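Local coordinates for protein putative metal-dependent isothiocyanate hydrolase SaxA (Pectobacterium carotovorum, PDB 6BRM) that probably hydrolyses isothiocyanates, using a two-zinc active site of the metallo-beta-lactamase type, at residues Asp125-His128 with Gly129-Leu133. Numbering follows the deposited sequence.
Sequences DGQH and GSNEL. With ZN (zinc ion), chain L.
Gln127 reaches across to Asn131 and Gly129 in a loop of the metallo-beta-lactamase fold, between strand 120-124 and helix 137-143, where the chain turns sharply at a zinc ligand. The turn is an inverse gamma turn centred on His128: Gly129 N lies 3.0 Å from Gln127 O, a weak hydrogen bond bent to 140° at the hydrogen. The tight side is buried. With CG anti to the backbone N and the chain extended beyond it, Gln127 lays CG 3.5 Å from Gly129 O, and the backbone angles of Gly129 leave no room for a CB. Gln127 NE2 donates to Asn131 OD1 at 2.9 Å, in the carbonyl plane and 7° out of the Gln127 amide plane, although the two amides are turned 79° apart. A second, weak bond runs from Gln127 NE2 to Gly129 O at 3.5 Å. OE1 accepts from Lys169 N of the second subunit, so both ends of the amide are held. The looser side is partly exposed Ser130, which barely touches 125-128; its OG is hydrogen-bonded to Tyr195 O. The His128 CB bond is directed away from 129-133, though CB lies 3.8 Å from Gly129 N. Ring atom ND1 is hydrogen-bonded to Ile198 O, and with His67, His69, Asp164 and water 1, His128 NE2 binds the zinc ion at 2.2 Å.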
loop_
_atom_site.group_PDB
_atom_site.type_symbol
_atom_site.label_atom_id
_atom_site.label_comp_id
_atom_site.label_asym_id
_atom_site.label_seq_id
_atom_site.Cartn_x
_atom_site.Cartn_y
_atom_site.Cartn_z
ATOM N N ASP B 125 1.341 -7.063 0.671
ATOM C CA ASP B 125 1.573 -6.037 -0.351
ATOM C C ASP B 125 2.673 -5.099 0.122
ATOM O O ASP B 125 2.582 -4.545 1.209
ATOM C CB ASP B 125 0.294 -5.241 -0.649
ATOM C CG ASP B 125 0.407 -4.393 -1.924
ATOM O OD1 ASP B 125 0.707 -4.953 -2.999
ATOM O OD2 ASP B 125 0.188 -3.166 -1.853
ATOM N N GLY B 126 3.715 -4.946 -0.694
ATOM C CA GLY B 126 4.809 -4.009 -0.428
ATOM C C GLY B 126 4.826 -2.919 -1.481
ATOM O O GLY B 126 3.937 -2.861 -2.333
ATOM N N GLN B 127 5.823 -2.041 -1.406
ATOM C CA GLN B 127 6.082 -1.067 -2.458
ATOM C C GLN B 127 7.571 -1.068 -2.799
ATOM O O GLN B 127 8.400 -0.668 -1.982
ATOM C CB GLN B 127 5.615 0.323 -2.028
ATOM C CG GLN B 127 5.432 1.288 -3.189
ATOM C CD GLN B 127 4.628 2.515 -2.811
ATOM O OE1 GLN B 127 3.426 2.586 -3.071
ATOM N NE2 GLN B 127 5.287 3.484 -2.188
ATOM N N HIS B 128 7.897 -1.505 -4.017
ATOM C CA HIS B 128 9.279 -1.672 -4.478
ATOM C C HIS B 128 9.803 -0.343 -5.040
ATOM O O HIS B 128 10.168 -0.247 -6.214
ATOM C CB HIS B 128 9.327 -2.790 -5.538
ATOM C CG HIS B 128 10.676 -3.414 -5.727
ATOM N ND1 HIS B 128 11.851 -2.801 -5.343
ATOM C CD2 HIS B 128 11.034 -4.593 -6.290
ATOM C CE1 HIS B 128 12.872 -3.583 -5.650
ATOM N NE2 HIS B 128 12.405 -4.672 -6.233
ATOM N N GLY B 129 9.857 0.678 -4.189
ATOM C CA GLY B 129 10.187 2.038 -4.622
ATOM C C GLY B 129 9.495 3.098 -3.796
ATOM O O GLY B 129 8.589 2.802 -3.019
ATOM N N SER B 130 9.933 4.342 -3.975
ATOM C CA SER B 130 9.321 5.503 -3.321
ATOM C C SER B 130 7.974 5.851 -3.951
ATOM O O SER B 130 7.650 5.376 -5.036
ATOM C CB SER B 130 10.246 6.714 -3.433
ATOM O OG SER B 130 10.447 7.060 -4.795
ATOM N N ASN B 131 7.208 6.696 -3.268
ATOM C CA ASN B 131 5.927 7.206 -3.784
ATOM C C ASN B 131 6.070 7.916 -5.131
ATOM O O ASN B 131 5.204 7.780 -5.998
ATOM C CB ASN B 131 5.283 8.170 -2.775
ATOM C CG ASN B 131 4.716 7.459 -1.560
ATOM O OD1 ASN B 131 4.860 6.248 -1.408
ATOM N ND2 ASN B 131 4.064 8.215 -0.688
ATOM N N GLU B 132 7.167 8.656 -5.294
ATOM C CA GLU B 132 7.419 9.434 -6.514
ATOM C C GLU B 132 7.660 8.501 -7.697
ATOM O O GLU B 132 7.077 8.685 -8.768
ATOM C CB GLU B 132 8.627 10.380 -6.356
ATOM C CG GLU B 132 8.712 11.202 -5.064
ATOM C CD GLU B 132 7.385 11.795 -4.612
ATOM O OE1 GLU B 132 6.631 12.313 -5.467
ATOM O OE2 GLU B 132 7.105 11.749 -3.395
ATOM N N LEU B 133 8.505 7.493 -7.483
ATOM C CA LEU B 133 8.808 6.478 -8.498
ATOM C C LEU B 133 7.562 5.874 -9.150
ATOM O O LEU B 133 7.538 5.682 -10.363
ATOM C CB LEU B 133 9.670 5.360 -7.897
ATOM C CG LEU B 133 10.194 4.298 -8.880
ATOM C CD1 LEU B 133 11.658 3.965 -8.608
ATOM C CD2 LEU B 133 9.350 3.029 -8.863
HETATM ZN ZN ZN L . 13.118 -6.645 -6.879
HETATM O O HOH W 1 15.201 -7.097 -7.371
#